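Long-range contact in vaginolysin (Gardnerella vaginalis, PDB 5IMY), which is probably a secreted, cholesterol-binding toxin that lyses host cells by forming pores in their membranes, as in other cholesterol-dependent cytolysins: residues A[382-396]-A[419-433]. Numbering follows the deposited sequence.
Sequences LTLDHRGAYVARYYI and NGKYRTAHFNTTIQF
Asn428 reaches across to Asp385 on the neighbouring antiparallel strand. Its ND2 donates to Asp385 OD1 at 2.9 Å. OD1 lies close to the amide plane of Asn428, but ND2 comes to it from well above the carboxylate plane. The two planes stand 76° apart. The other oxygen, Asp385 OD2, forms a salt bridge with Arg387 NE through a weak, bent hydrogen bond. The His426 and Arg387 side chains lie side by side, CD2 of the ring 3.8 Å from Arg387 CB, with ring and guanidinium planes 49° apart. Strands 382-389 and 426-433 belong to the C-terminal beta-sandwich domain of the cytolysin family, and strand 469-475 flanks 382-389 on its other side. Leu382, Leu384, Phe427 and Ile431 share the face opposite Asp385 and Asn428, where Leu382 touches Ile442 of strand 440-443. There Leu384 CD1 sits over the centre of the Tyr394 ring and also meets Ile431 CD1 at 4.1 Å. Arg423 bends at chi2 (-66°), which lays CD over the Phe427 ring. Arg423 NH2 hydrogen-bonds to Gly418 O. The His386 ring has Ala392 CB over one face and Ala425 O over the other, while ND1 is hydrogen-bonded to Asn474 OD1. Where the chain enters strand 395-403 of the second sheet, Asn419 OD1 accepts a hydrogen bond from Ile396 N at 2.8 Å.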
loop_
_atom_site.group_PDB
_atom_site.type_symbol
_atom_site.label_atom_id
_atom_site.label_comp_id
_atom_site.label_asym_id
_atom_site.label_seq_id
_atom_site.Cartn_x
_atom_site.Cartn_y
_atom_site.Cartn_z
ATOM N N LEU A 382 2.408 -24.379 11.280
ATOM C CA LEU A 382 3.687 -24.974 11.654
ATOM C C LEU A 382 3.465 -25.892 12.846
ATOM O O LEU A 382 2.946 -25.454 13.877
ATOM C CB LEU A 382 4.724 -23.901 11.999
ATOM C CG LEU A 382 5.997 -24.407 12.687
ATOM C CD1 LEU A 382 6.768 -25.348 11.777
ATOM C CD2 LEU A 382 6.878 -23.252 13.127
ATOM N N THR A 383 3.870 -27.151 12.711
ATOM C CA THR A 383 3.708 -28.152 13.758
ATOM C C THR A 383 5.074 -28.556 14.294
ATOM O O THR A 383 5.982 -28.871 13.517
ATOM C CB THR A 383 2.957 -29.377 13.220
ATOM O OG1 THR A 383 1.580 -29.040 13.007
ATOM C CG2 THR A 383 3.046 -30.564 14.187
ATOM N N LEU A 384 5.218 -28.544 15.615
ATOM C CA LEU A 384 6.443 -28.961 16.283
ATOM C C LEU A 384 6.164 -30.217 17.096
ATOM O O LEU A 384 5.242 -30.236 17.917
ATOM C CB LEU A 384 6.974 -27.858 17.203
ATOM C CG LEU A 384 6.955 -26.420 16.683
ATOM C CD1 LEU A 384 7.227 -25.465 17.834
ATOM C CD2 LEU A 384 7.967 -26.217 15.569
ATOM N N ASP A 385 6.960 -31.260 16.869
ATOM C CA ASP A 385 6.847 -32.509 17.620
ATOM C C ASP A 385 8.222 -32.850 18.179
ATOM O O ASP A 385 9.138 -33.183 17.421
ATOM C CB ASP A 385 6.315 -33.642 16.741
ATOM C CG ASP A 385 5.829 -34.827 17.553
ATOM O OD1 ASP A 385 5.342 -34.616 18.685
ATOM O OD2 ASP A 385 5.932 -35.971 17.061
ATOM N N HIS A 386 8.360 -32.771 19.501
ATOM C CA HIS A 386 9.628 -33.003 20.190
ATOM C C HIS A 386 9.511 -34.286 21.008
ATOM O O HIS A 386 8.898 -34.295 22.079
ATOM C CB HIS A 386 9.982 -31.812 21.076
ATOM C CG HIS A 386 11.048 -32.106 22.086
ATOM N ND1 HIS A 386 12.171 -32.849 21.789
ATOM C CD2 HIS A 386 11.162 -31.757 23.389
ATOM C CE1 HIS A 386 12.929 -32.945 22.866
ATOM N NE2 HIS A 386 12.340 -32.290 23.850
ATOM N N ARG A 387 10.103 -35.367 20.500
ATOM C CA ARG A 387 10.120 -36.644 21.207
ATOM C C ARG A 387 11.557 -37.118 21.394
ATOM O O ARG A 387 11.934 -38.194 20.919
ATOM C CB ARG A 387 9.291 -37.692 20.453
ATOM C CG ARG A 387 8.960 -37.319 19.011
ATOM C CD ARG A 387 8.456 -38.521 18.221
ATOM N NE ARG A 387 7.011 -38.496 18.006
ATOM C CZ ARG A 387 6.334 -39.462 17.392
ATOM N NH1 ARG A 387 6.967 -40.535 16.935
ATOM N NH2 ARG A 387 5.021 -39.358 17.236
ATOM N N GLY A 388 12.362 -36.327 22.084
ATOM C CA GLY A 388 13.775 -36.633 22.252
ATOM C C GLY A 388 14.181 -36.629 23.707
ATOM O O GLY A 388 13.702 -35.816 24.498
ATOM N N ALA A 389 15.082 -37.549 24.054
ATOM C CA ALA A 389 15.561 -37.675 25.425
ATOM C C ALA A 389 16.486 -36.519 25.782
ATOM O O ALA A 389 17.686 -36.719 25.998
ATOM C CB ALA A 389 16.282 -39.012 25.618
ATOM N N TYR A 390 15.936 -35.310 25.849
ATOM C CA TYR A 390 16.705 -34.116 26.170
ATOM C C TYR A 390 15.757 -32.927 26.182
ATOM O O TYR A 390 14.654 -32.986 25.633
ATOM C CB TYR A 390 17.841 -33.875 25.170
ATOM C CG TYR A 390 17.418 -33.958 23.720
ATOM C CD1 TYR A 390 16.661 -32.950 23.136
ATOM C CD2 TYR A 390 17.783 -35.041 22.931
ATOM C CE1 TYR A 390 16.274 -33.020 21.812
ATOM C CE2 TYR A 390 17.403 -35.121 21.606
ATOM C CZ TYR A 390 16.648 -34.108 21.051
ATOM O OH TYR A 390 16.265 -34.182 19.730
ATOM N N VAL A 391 16.205 -31.848 26.811
ATOM C CA VAL A 391 15.448 -30.602 26.823
ATOM C C VAL A 391 15.702 -29.857 25.523
ATOM O O VAL A 391 16.817 -29.867 24.986
ATOM C CB VAL A 391 15.831 -29.746 28.042
ATOM C CG1 VAL A 391 14.964 -28.496 28.108
ATOM C CG2 VAL A 391 15.700 -30.555 29.322
ATOM N N ALA A 392 14.661 -29.210 25.006
ATOM C CA ALA A 392 14.756 -28.443 23.776
ATOM C C ALA A 392 14.089 -27.089 23.963
ATOM O O ALA A 392 13.236 -26.904 24.835
ATOM C CB ALA A 392 14.110 -29.183 22.599
ATOM N N ARG A 393 14.499 -26.141 23.125
ATOM C CA ARG A 393 13.882 -24.827 23.047
ATOM C C ARG A 393 13.581 -24.529 21.585
ATOM O O ARG A 393 13.987 -25.265 20.687
ATOM C CB ARG A 393 14.786 -23.744 23.650
ATOM C CG ARG A 393 14.945 -23.856 25.155
ATOM C CD ARG A 393 15.629 -22.635 25.741
ATOM N NE ARG A 393 17.070 -22.640 25.509
ATOM C CZ ARG A 393 17.898 -21.697 25.947
ATOM N NH1 ARG A 393 17.429 -20.666 26.639
ATOM N NH2 ARG A 393 19.196 -21.784 25.691
ATOM N N TYR A 394 12.841 -23.457 21.341
ATOM C CA TYR A 394 12.552 -23.030 19.983
ATOM C C TYR A 394 12.838 -21.544 19.845
ATOM O O TYR A 394 12.649 -20.766 20.783
ATOM C CB TYR A 394 11.093 -23.329 19.588
ATOM C CG TYR A 394 10.803 -24.798 19.352
ATOM C CD1 TYR A 394 11.165 -25.416 18.159
ATOM C CD2 TYR A 394 10.157 -25.565 20.313
ATOM C CE1 TYR A 394 10.895 -26.755 17.936
ATOM C CE2 TYR A 394 9.887 -26.905 20.099
ATOM C CZ TYR A 394 10.260 -27.495 18.910
ATOM O OH TYR A 394 9.991 -28.828 18.693
ATOM N N TYR A 395 13.321 -21.160 18.667
ATOM C CA TYR A 395 13.548 -19.756 18.324
ATOM C C TYR A 395 12.990 -19.538 16.922
ATOM O O TYR A 395 13.609 -19.934 15.929
ATOM C CB TYR A 395 15.026 -19.394 18.407
ATOM C CG TYR A 395 15.586 -19.490 19.808
ATOM C CD1 TYR A 395 15.448 -18.438 20.703
ATOM C CD2 TYR A 395 16.244 -20.633 20.236
ATOM C CE1 TYR A 395 15.955 -18.521 21.986
ATOM C CE2 TYR A 395 16.755 -20.726 21.515
ATOM C CZ TYR A 395 16.607 -19.667 22.386
ATOM O OH TYR A 395 17.114 -19.755 23.662
ATOM N N ILE A 396 11.817 -18.914 16.848
ATOM C CA ILE A 396 11.088 -18.746 15.598
ATOM C C ILE A 396 10.784 -17.264 15.422
ATOM O O ILE A 396 10.187 -16.640 16.307
ATOM C CB ILE A 396 9.794 -19.578 15.580
ATOM C CG1 ILE A 396 10.140 -21.071 15.626
ATOM C CG2 ILE A 396 8.947 -19.259 14.345
ATOM C CD1 ILE A 396 8.948 -21.987 15.810
ATOM N N ASN A 419 9.002 -18.940 22.603
ATOM C CA ASN A 419 10.313 -19.121 21.991
ATOM C C ASN A 419 11.261 -19.838 22.948
ATOM O O ASN A 419 11.282 -21.072 22.985
ATOM C CB ASN A 419 10.885 -17.770 21.540
ATOM C CG ASN A 419 10.981 -17.649 20.027
ATOM O OD1 ASN A 419 10.474 -18.491 19.286
ATOM N ND2 ASN A 419 11.640 -16.593 19.562
ATOM N N GLY A 420 12.033 -19.094 23.736
ATOM C CA GLY A 420 13.093 -19.692 24.522
ATOM C C GLY A 420 12.623 -20.443 25.751
ATOM O O GLY A 420 13.249 -20.353 26.813
ATOM N N LYS A 421 11.536 -21.198 25.625
ATOM C CA LYS A 421 10.979 -21.961 26.732
ATOM C C LYS A 421 11.464 -23.404 26.684
ATOM O O LYS A 421 11.655 -23.980 25.610
ATOM C CB LYS A 421 9.451 -21.934 26.694
ATOM C CG LYS A 421 8.838 -20.638 27.187
ATOM C CD LYS A 421 7.365 -20.568 26.829
ATOM C CE LYS A 421 6.712 -19.306 27.369
ATOM N NZ LYS A 421 5.263 -19.252 27.030
ATOM N N TYR A 422 11.657 -23.983 27.864
ATOM C CA TYR A 422 12.104 -25.366 27.956
ATOM C C TYR A 422 10.991 -26.312 27.525
ATOM O O TYR A 422 9.869 -26.245 28.038
ATOM C CB TYR A 422 12.548 -25.689 29.383
ATOM C CG TYR A 422 13.801 -24.958 29.811
ATOM C CD1 TYR A 422 15.007 -25.173 29.161
ATOM C CD2 TYR A 422 13.779 -24.060 30.870
ATOM C CE1 TYR A 422 16.155 -24.511 29.547
ATOM C CE2 TYR A 422 14.925 -23.393 31.265
ATOM C CZ TYR A 422 16.110 -23.623 30.598
ATOM O OH TYR A 422 17.255 -22.964 30.984
ATOM N N ARG A 423 11.304 -27.191 26.577
ATOM C CA ARG A 423 10.378 -28.201 26.080
ATOM C C ARG A 423 10.909 -29.571 26.481
ATOM O O ARG A 423 12.052 -29.914 26.158
ATOM C CB ARG A 423 10.228 -28.102 24.562
ATOM C CG ARG A 423 9.973 -26.690 24.053
ATOM C CD ARG A 423 8.634 -26.152 24.524
ATOM N NE ARG A 423 8.440 -24.759 24.133
ATOM C CZ ARG A 423 7.423 -24.002 24.532
ATOM N NH1 ARG A 423 6.498 -24.496 25.345
ATOM N NH2 ARG A 423 7.332 -22.745 24.120
ATOM N N THR A 424 10.086 -30.350 27.178
ATOM C CA THR A 424 10.520 -31.605 27.775
ATOM C C THR A 424 9.675 -32.770 27.271
ATOM O O THR A 424 8.606 -32.592 26.683
ATOM C CB THR A 424 10.444 -31.537 29.306
ATOM O OG1 THR A 424 10.816 -32.807 29.859
ATOM C CG2 THR A 424 9.034 -31.176 29.761
ATOM N N ALA A 425 10.183 -33.977 27.529
ATOM C CA ALA A 425 9.495 -35.223 27.205
ATOM C C ALA A 425 8.883 -35.164 25.811
ATOM O O ALA A 425 9.612 -35.046 24.821
ATOM C CB ALA A 425 8.428 -35.526 28.260
ATOM N N HIS A 426 7.555 -35.248 25.713
ATOM C CA HIS A 426 6.851 -35.109 24.444
ATOM C C HIS A 426 6.105 -33.782 24.461
ATOM O O HIS A 426 5.190 -33.585 25.266
ATOM C CB HIS A 426 5.893 -36.272 24.201
ATOM C CG HIS A 426 5.366 -36.326 22.801
ATOM N ND1 HIS A 426 4.261 -35.609 22.394
ATOM C CD2 HIS A 426 5.800 -36.999 21.710
ATOM C CE1 HIS A 426 4.033 -35.845 21.114
ATOM N NE2 HIS A 426 4.953 -36.685 20.675
ATOM N N PHE A 427 6.514 -32.872 23.583
ATOM C CA PHE A 427 5.880 -31.573 23.424
ATOM C C PHE A 427 5.374 -31.458 21.996
ATOM O O PHE A 427 6.143 -31.640 21.047
ATOM C CB PHE A 427 6.865 -30.442 23.745
ATOM C CG PHE A 427 6.358 -29.073 23.388
ATOM C CD1 PHE A 427 5.605 -28.338 24.290
ATOM C CD2 PHE A 427 6.646 -28.515 22.153
ATOM C CE1 PHE A 427 5.145 -27.076 23.963
ATOM C CE2 PHE A 427 6.188 -27.256 21.820
ATOM C CZ PHE A 427 5.437 -26.535 22.726
ATOM N N ASN A 428 4.082 -31.172 21.847
ATOM C CA ASN A 428 3.458 -31.061 20.536
ATOM C C ASN A 428 2.605 -29.803 20.488
ATOM O O ASN A 428 1.933 -29.460 21.466
ATOM C CB ASN A 428 2.599 -32.290 20.220
ATOM C CG ASN A 428 2.227 -32.380 18.754
ATOM O OD1 ASN A 428 1.154 -31.937 18.345
ATOM N ND2 ASN A 428 3.118 -32.955 17.954
ATOM N N THR A 429 2.637 -29.118 19.349
ATOM C CA THR A 429 1.842 -27.913 19.162
ATOM C C THR A 429 1.892 -27.516 17.698
ATOM O O THR A 429 2.854 -27.830 16.989
ATOM C CB THR A 429 2.343 -26.756 20.039
ATOM O OG1 THR A 429 1.448 -25.643 19.922
ATOM C CG2 THR A 429 3.744 -26.319 19.619
ATOM N N THR A 430 0.849 -26.818 17.257
ATOM C CA THR A 430 0.782 -26.260 15.917
ATOM C C THR A 430 0.594 -24.752 16.018
ATOM O O THR A 430 -0.131 -24.266 16.891
ATOM C CB THR A 430 -0.361 -26.880 15.103
ATOM O OG1 THR A 430 -1.603 -26.272 15.470
ATOM C CG2 THR A 430 -0.446 -28.382 15.350
ATOM N N ILE A 431 1.255 -24.018 15.128
ATOM C CA ILE A 431 1.227 -22.560 15.125
ATOM C C ILE A 431 0.554 -22.092 13.843
ATOM O O ILE A 431 0.795 -22.652 12.769
ATOM C CB ILE A 431 2.647 -21.966 15.242
ATOM C CG1 ILE A 431 3.333 -22.464 16.518
ATOM C CG2 ILE A 431 2.593 -20.442 15.243
ATOM C CD1 ILE A 431 4.844 -22.368 16.474
ATOM N N GLN A 432 -0.286 -21.067 13.960
ATOM C CA GLN A 432 -0.955 -20.470 12.812
ATOM C C GLN A 432 -0.210 -19.222 12.360
ATOM O O GLN A 432 0.262 -18.433 13.184
ATOM C CB GLN A 432 -2.403 -20.107 13.143
ATOM C CG GLN A 432 -3.420 -21.068 12.567
ATOM C CD GLN A 432 -4.829 -20.512 12.582
ATOM O OE1 GLN A 432 -5.033 -19.305 12.453
ATOM N NE2 GLN A 432 -5.810 -21.394 12.739
ATOM N N PHE A 433 -0.114 -19.045 11.044
ATOM C CA PHE A 433 0.571 -17.905 10.454
ATOM C C PHE A 433 -0.317 -17.262 9.403
ATOM O O PHE A 433 -0.862 -17.956 8.538
ATOM C CB PHE A 433 1.900 -18.322 9.818
ATOM C CG PHE A 433 2.963 -18.669 10.811
ATOM C CD1 PHE A 433 3.573 -17.678 11.560
ATOM C CD2 PHE A 433 3.360 -19.982 10.995
ATOM C CE1 PHE A 433 4.554 -17.990 12.477
ATOM C CE2 PHE A 433 4.344 -20.300 11.911
ATOM C CZ PHE A 433 4.942 -19.302 12.654
#